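Local structure of DUF5624 domain-containing protein (Legionella pneumophila subsp. pneumophila, 4JX2) at residues 141-144 and 145-149; 33-36 and 37-41. The protein is of unknown function, a putatively secreted protein whose chain pairs with a second copy and combines many helices with one mixed beta sheet. All coordinates share one frame; numbering follows the deposited sequence.

Interaction 1: residues 141-144 and 145-149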
HETATM    1  N   MSE A 141     -22.349 -21.266  17.651  1.00 37.88           N
HETATM    2  CA  MSE A 141     -21.603 -21.643  18.850  1.00 36.05           C
HETATM    3  C   MSE A 141     -21.757 -23.136  19.148  1.00 40.99           C
HETATM    4  O   MSE A 141     -20.758 -23.787  19.484  1.00 41.13           O
HETATM    5  CB  MSE A 141     -22.002 -20.824  20.076  1.00 37.93           C
HETATM    6  CG  MSE A 141     -20.947 -20.920  21.176  1.00 43.21           C
HETATM    7 SE   MSE A 141     -21.452 -20.139  22.855  0.75 49.90          SE
HETATM    8  CE  MSE A 141     -20.754 -18.434  22.590  1.00 44.79           C
ATOM      9  N   GLU A 142     -22.985 -23.687  18.994  1.00 36.46           N
ATOM     10  CA  GLU A 142     -23.230 -25.113  19.216  1.00 35.62           C
ATOM     11  C   GLU A 142     -22.292 -25.961  18.315  1.00 38.83           C
ATOM     12  O   GLU A 142     -21.688 -26.933  18.778  1.00 38.70           O
ATOM     13  CB  GLU A 142     -24.698 -25.442  18.951  1.00 37.82           C
ATOM     14  CG  GLU A 142     -25.067 -26.899  19.223  1.00 50.56           C
ATOM     15  CD  GLU A 142     -24.653 -27.974  18.222  1.00 68.78           C
ATOM     16  OE1 GLU A 142     -24.590 -27.693  16.998  1.00 69.20           O
ATOM     17  OE2 GLU A 142     -24.397 -29.114  18.676  1.00 47.46           O
ATOM     18  N   ASN A 143     -22.176 -25.571  17.035  1.00 33.61           N
ATOM     19  CA  ASN A 143     -21.350 -26.248  16.053  1.00 32.19           C
ATOM     20  C   ASN A 143     -19.873 -26.058  16.369  1.00 36.25           C
ATOM     21  O   ASN A 143     -19.112 -27.027  16.292  1.00 36.57           O
ATOM     22  CB  ASN A 143     -21.678 -25.748  14.667  1.00 27.77           C
ATOM     23  CG  ASN A 143     -20.854 -26.419  13.632  1.00 42.59           C
ATOM     24  OD1 ASN A 143     -21.106 -27.586  13.263  1.00 36.94           O
ATOM     25  ND2 ASN A 143     -19.812 -25.709  13.204  1.00 31.23           N
ATOM     26  N   LEU A 144     -19.474 -24.819  16.747  1.00 32.02           N
ATOM     27  CA  LEU A 144     -18.112 -24.496  17.147  1.00 30.76           C
ATOM     28  C   LEU A 144     -17.699 -25.391  18.336  1.00 38.50           C
ATOM     29  O   LEU A 144     -16.626 -25.999  18.282  1.00 40.22           O
ATOM     30  CB  LEU A 144     -17.979 -23.006  17.493  1.00 29.57           C
ATOM     31  CG  LEU A 144     -16.549 -22.509  17.760  1.00 32.86           C
ATOM     32  CD1 LEU A 144     -15.637 -22.737  16.561  1.00 32.27           C
ATOM     33  CD2 LEU A 144     -16.544 -21.042  18.109  1.00 33.51           C
ATOM     34  N   LEU A 145     -18.576 -25.525  19.366  1.00 34.46           N
ATOM     35  CA  LEU A 145     -18.343 -26.361  20.539  1.00 34.08           C
ATOM     36  C   LEU A 145     -18.205 -27.855  20.123  1.00 38.31           C
ATOM     37  O   LEU A 145     -17.277 -28.541  20.572  1.00 37.90           O
ATOM     38  CB  LEU A 145     -19.477 -26.142  21.556  1.00 35.08           C
ATOM     39  CG  LEU A 145     -19.638 -27.128  22.726  1.00 41.38           C
ATOM     40  CD1 LEU A 145     -18.353 -27.331  23.483  1.00 40.61           C
ATOM     41  CD2 LEU A 145     -20.677 -26.632  23.682  1.00 45.37           C
ATOM     42  N   LYS A 146     -19.100 -28.333  19.249  1.00 34.29           N
ATOM     43  CA  LYS A 146     -19.058 -29.693  18.715  1.00 33.98           C
ATOM     44  C   LYS A 146     -17.689 -29.970  18.047  1.00 38.93           C
ATOM     45  O   LYS A 146     -17.049 -30.976  18.341  1.00 38.50           O
ATOM     46  CB  LYS A 146     -20.210 -29.884  17.714  1.00 34.43           C
ATOM     47  CG  LYS A 146     -20.170 -31.197  16.958  1.00 38.33           C
ATOM     48  CD  LYS A 146     -21.328 -31.358  15.968  1.00 34.93           C
ATOM     49  CE  LYS A 146     -21.113 -30.635  14.657  1.00 35.04           C
ATOM     50  NZ  LYS A 146     -22.217 -30.897  13.703  1.00 46.69           N
ATOM     51  N   ASP A 147     -17.234 -29.053  17.190  1.00 36.10           N
ATOM     52  CA  ASP A 147     -15.992 -29.216  16.434  1.00 36.48           C
ATOM     53  C   ASP A 147     -14.731 -29.125  17.335  1.00 40.98           C
ATOM     54  O   ASP A 147     -13.740 -29.808  17.046  1.00 40.84           O
ATOM     55  CB  ASP A 147     -15.952 -28.230  15.243  1.00 37.79           C
ATOM     56  CG  ASP A 147     -16.991 -28.543  14.151  1.00 47.44           C
ATOM     57  OD1 ASP A 147     -17.390 -29.737  14.013  1.00 46.82           O
ATOM     58  OD2 ASP A 147     -17.370 -27.617  13.411  1.00 53.21           O
ATOM     59  N   ILE A 148     -14.797 -28.362  18.455  1.00 37.45           N
ATOM     60  CA  ILE A 148     -13.712 -28.260  19.449  1.00 37.47           C
ATOM     61  C   ILE A 148     -13.599 -29.587  20.237  1.00 42.78           C
ATOM     62  O   ILE A 148     -12.493 -30.007  20.583  1.00 42.92           O
ATOM     63  CB  ILE A 148     -13.917 -27.039  20.384  1.00 40.08           C
ATOM     64  CG1 ILE A 148     -13.561 -25.745  19.646  1.00 39.02           C
ATOM     65  CG2 ILE A 148     -13.108 -27.157  21.694  1.00 40.39           C
ATOM     66  CD1 ILE A 148     -14.229 -24.572  20.150  1.00 39.85           C
ATOM     67  N   GLN A 149     -14.736 -30.254  20.473  1.00 40.85           N
ATOM     68  CA  GLN A 149     -14.774 -31.538  21.171  1.00 41.75           C
ATOM     69  C   GLN A 149     -14.126 -32.612  20.298  1.00 45.26           C
ATOM     70  O   GLN A 149     -13.322 -33.392  20.806  1.00 46.27           O
ATOM     71  CB  GLN A 149     -16.204 -31.899  21.581  1.00 44.14           C
ATOM     72  CG  GLN A 149     -16.313 -33.141  22.461  1.00 71.81           C
ATOM     73  CD  GLN A 149     -17.709 -33.305  23.015  1.00 97.45           C
ATOM     74  OE1 GLN A 149     -18.720 -33.020  22.344  1.00 90.20           O
ATOM     75  NE2 GLN A 149     -17.788 -33.754  24.266  1.00 91.73           N
TER
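The carbonyl oxygen of M141, a selenomethionine, takes the amide of L145 in the shortest backbone bond of this helical turn, N to O 2.8 Å with an N-H...O angle of 165°. The amides of K146, D147 and I148 repeat the i to i+4 pattern on the carbonyls of E142, N143 and L144. N143 carries most of the side-chain contact on the polar flank. Its CG stands anti to the backbone N (chi1 -180°), and its amide is thereby placed between two residues of the next turn. N143 OD1 lies 3.4 Å from CE of K146, whose chain bends at chi3 as it passes. N143 ND2 turns to the other side and comes within 3.1 Å of OD2 of D147, with amide and carboxylate planes 88° apart. On the buried flank, CG of L144 meets the CD1 tip of I148 at 3.9 Å, and both side chains pack on M193 of helix 175-197. M141 touches the same methionine, and all three side chains also reach helix 119-131. Both flanks meet the second subunit, the apolar one through its L37, the polar one through its K53 and D40, which form a salt bridge. That lysine and a weak hydrogen bond from N143 ND2 to D40 would be expected to offset the repulsion between the close carboxylates of D40 and D147.

Interaction 2: residues 33-36 and 37-41; sequences AFWN and LYFDF
F34 O receives the amide of Y38 at an N to O distance of 2.8 Å, and the neighbouring bonds, from L37 N to A33 O and from F39 N to W35 O, continue the alpha-helical ladder. The bond to W35 is the straightest of the three, with an N-H...O angle of 168°. Outside this backbone core, the indole of W35 joins the rings of Y38 and F39 in an aromatic cluster. The W35 side chain leaves with CG beside its own backbone N (chi1 -87°), bringing the six-membered ring alongside the following turn. There CE3 of W35 approaches CE2 of F39 to 3.5 Å; the two ring planes are only 19° apart but slid so far that they barely overlap. Y38 meets the indole differently, in an offset edge-to-face pair: the edge of W35 is directed toward the phenol face, with CZ3 of W35 3.9 Å from CD2 of Y38. Polar side chains find partners beyond this turn, N36 OD1 with Q32 in a hydrogen bond and D40 OD1 with K53 in a salt bridge. F39 packs on P50 and meets the ring of Y49, so the loop leading to helix 56-66 lies against the cluster. F34 and F41 make edge-to-face contacts with W162 and Y125 of the second subunit, and L37 rests on L144 of its helix 136-155, which sets helix 32-41 among the helices of the partner chain.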
ATOM      1  N   ALA A  33       2.095  21.600 -31.605  1.00 43.51           N
ATOM      2  CA  ALA A  33       3.321  22.109 -31.002  1.00 41.36           C
ATOM      3  C   ALA A  33       3.446  21.620 -29.563  1.00 45.96           C
ATOM      4  O   ALA A  33       4.543  21.225 -29.164  1.00 45.99           O
ATOM      5  CB  ALA A  33       3.359  23.626 -31.055  1.00 43.88           C
ATOM      6  N   PHE A  34       2.318  21.571 -28.802  1.00 41.84           N
ATOM      7  CA  PHE A  34       2.340  21.088 -27.416  1.00 39.65           C
ATOM      8  C   PHE A  34       2.653  19.578 -27.339  1.00 44.28           C
ATOM      9  O   PHE A  34       3.433  19.167 -26.485  1.00 43.57           O
ATOM     10  CB  PHE A  34       1.049  21.407 -26.677  1.00 41.94           C
ATOM     11  CG  PHE A  34       0.949  22.833 -26.199  1.00 44.55           C
ATOM     12  CD1 PHE A  34       1.766  23.300 -25.176  1.00 46.53           C
ATOM     13  CD2 PHE A  34       0.007  23.702 -26.739  1.00 48.73           C
ATOM     14  CE1 PHE A  34       1.645  24.610 -24.705  1.00 49.25           C
ATOM     15  CE2 PHE A  34      -0.113  25.007 -26.266  1.00 53.53           C
ATOM     16  CZ  PHE A  34       0.704  25.450 -25.247  1.00 50.97           C
ATOM     17  N   TRP A  35       2.086  18.769 -28.229  1.00 42.60           N
ATOM     18  CA  TRP A  35       2.376  17.343 -28.254  1.00 42.23           C
ATOM     19  C   TRP A  35       3.843  17.113 -28.587  1.00 42.50           C
ATOM     20  O   TRP A  35       4.505  16.326 -27.913  1.00 41.95           O
ATOM     21  CB  TRP A  35       1.476  16.619 -29.261  1.00 43.48           C
ATOM     22  CG  TRP A  35       0.145  16.185 -28.718  1.00 46.78           C
ATOM     23  CD1 TRP A  35      -1.084  16.551 -29.185  1.00 52.06           C
ATOM     24  CD2 TRP A  35      -0.093  15.265 -27.634  1.00 46.76           C
ATOM     25  NE1 TRP A  35      -2.078  15.920 -28.461  1.00 52.65           N
ATOM     26  CE2 TRP A  35      -1.498  15.136 -27.494  1.00 52.51           C
ATOM     27  CE3 TRP A  35       0.746  14.528 -26.768  1.00 46.86           C
ATOM     28  CZ2 TRP A  35      -2.082  14.293 -26.538  1.00 51.78           C
ATOM     29  CZ3 TRP A  35       0.164  13.702 -25.813  1.00 48.66           C
ATOM     30  CH2 TRP A  35      -1.233  13.597 -25.699  1.00 50.88           C
ATOM     31  N   ASN A  36       4.366  17.838 -29.584  1.00 37.68           N
ATOM     32  CA  ASN A  36       5.772  17.750 -29.987  1.00 36.24           C
ATOM     33  C   ASN A  36       6.690  18.022 -28.783  1.00 39.77           C
ATOM     34  O   ASN A  36       7.579  17.211 -28.517  1.00 39.96           O
ATOM     35  CB  ASN A  36       6.080  18.697 -31.156  1.00 34.74           C
ATOM     36  CG  ASN A  36       5.327  18.367 -32.428  1.00 50.80           C
ATOM     37  OD1 ASN A  36       4.642  17.342 -32.542  1.00 45.26           O
ATOM     38  ND2 ASN A  36       5.433  19.235 -33.415  1.00 42.42           N
ATOM     39  N   LEU A  37       6.412  19.100 -28.012  1.00 35.43           N
ATOM     40  CA  LEU A  37       7.170  19.455 -26.816  1.00 34.21           C
ATOM     41  C   LEU A  37       7.019  18.377 -25.751  1.00 39.44           C
ATOM     42  O   LEU A  37       8.018  18.002 -25.131  1.00 38.61           O
ATOM     43  CB  LEU A  37       6.749  20.834 -26.254  1.00 35.13           C
ATOM     44  CG  LEU A  37       7.545  21.339 -25.025  1.00 38.58           C
ATOM     45  CD1 LEU A  37       9.035  21.459 -25.343  1.00 38.11           C
ATOM     46  CD2 LEU A  37       7.004  22.646 -24.507  1.00 38.27           C
ATOM     47  N   TYR A  38       5.789  17.866 -25.558  1.00 38.23           N
ATOM     48  CA  TYR A  38       5.494  16.822 -24.579  1.00 38.80           C
ATOM     49  C   TYR A  38       6.340  15.565 -24.834  1.00 43.78           C
ATOM     50  O   TYR A  38       7.041  15.094 -23.936  1.00 43.70           O
ATOM     51  CB  TYR A  38       3.993  16.471 -24.565  1.00 40.90           C
ATOM     52  CG  TYR A  38       3.649  15.442 -23.512  1.00 43.13           C
ATOM     53  CD1 TYR A  38       3.536  15.799 -22.173  1.00 45.06           C
ATOM     54  CD2 TYR A  38       3.495  14.097 -23.846  1.00 44.51           C
ATOM     55  CE1 TYR A  38       3.261  14.847 -21.192  1.00 46.05           C
ATOM     56  CE2 TYR A  38       3.223  13.136 -22.872  1.00 45.42           C
ATOM     57  CZ  TYR A  38       3.088  13.519 -21.549  1.00 52.29           C
ATOM     58  OH  TYR A  38       2.831  12.570 -20.590  1.00 56.61           O
ATOM     59  N   PHE A  39       6.321  15.081 -26.079  1.00 41.00           N
ATOM     60  CA  PHE A  39       7.009  13.875 -26.516  1.00 40.12           C
ATOM     61  C   PHE A  39       8.533  14.018 -26.589  1.00 43.56           C
ATOM     62  O   PHE A  39       9.215  12.998 -26.714  1.00 44.29           O
ATOM     63  CB  PHE A  39       6.444  13.414 -27.860  1.00 42.26           C
ATOM     64  CG  PHE A  39       5.062  12.806 -27.769  1.00 44.06           C
ATOM     65  CD1 PHE A  39       4.735  11.931 -26.742  1.00 46.79           C
ATOM     66  CD2 PHE A  39       4.097  13.091 -28.726  1.00 46.54           C
ATOM     67  CE1 PHE A  39       3.468  11.364 -26.671  1.00 49.16           C
ATOM     68  CE2 PHE A  39       2.840  12.493 -28.673  1.00 50.11           C
ATOM     69  CZ  PHE A  39       2.534  11.636 -27.646  1.00 48.68           C
ATOM     70  N   ASP A  40       9.072  15.250 -26.454  1.00 38.35           N
ATOM     71  CA  ASP A  40      10.515  15.512 -26.426  1.00 36.61           C
ATOM     72  C   ASP A  40      11.149  14.979 -25.143  1.00 40.31           C
ATOM     73  O   ASP A  40      12.327  14.628 -25.147  1.00 42.04           O
ATOM     74  CB  ASP A  40      10.814  17.022 -26.556  1.00 37.56           C
ATOM     75  CG  ASP A  40      10.687  17.609 -27.959  1.00 40.07           C
ATOM     76  OD1 ASP A  40      10.840  16.851 -28.948  1.00 41.26           O
ATOM     77  OD2 ASP A  40      10.457  18.813 -28.066  1.00 42.45           O
ATOM     78  N   PHE A  41      10.378  14.897 -24.056  1.00 35.09           N
ATOM     79  CA  PHE A  41      10.908  14.408 -22.802  1.00 35.21           C
ATOM     80  C   PHE A  41      10.313  13.032 -22.411  1.00 42.69           C
ATOM     81  O   PHE A  41      11.063  12.126 -22.026  1.00 43.17           O
ATOM     82  CB  PHE A  41      10.679  15.454 -21.693  1.00 36.72           C
ATOM     83  CG  PHE A  41      11.046  15.017 -20.296  1.00 39.00           C
ATOM     84  CD1 PHE A  41      12.376  14.850 -19.928  1.00 43.12           C
ATOM     85  CD2 PHE A  41      10.062  14.727 -19.361  1.00 41.32           C
ATOM     86  CE1 PHE A  41      12.714  14.431 -18.635  1.00 44.79           C
ATOM     87  CE2 PHE A  41      10.401  14.306 -18.069  1.00 45.17           C
ATOM     88  CZ  PHE A  41      11.727  14.146 -17.722  1.00 43.90           C
TER

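In the fold
From the N terminus the chain first forms interaction 2 within helix 32-41, then passes through helix 56-66, the three antiparallel strands between 79 and 101 and two more helices before interaction 1 forms within helix 136-155. Each contact spans adjoining turns of one helix and closes no longer loop; the two follow in series, neither nested nor crossed. Within a chain, the centres of interactions 1 and 2 are about 68 Å apart, and the two lie on opposite sides of the chain's centre. The dimer brings them together: residues 33-41 of one subunit pack on residues 141-149 of the other, tying the outlying N-terminal helix to the partner's helical bundle.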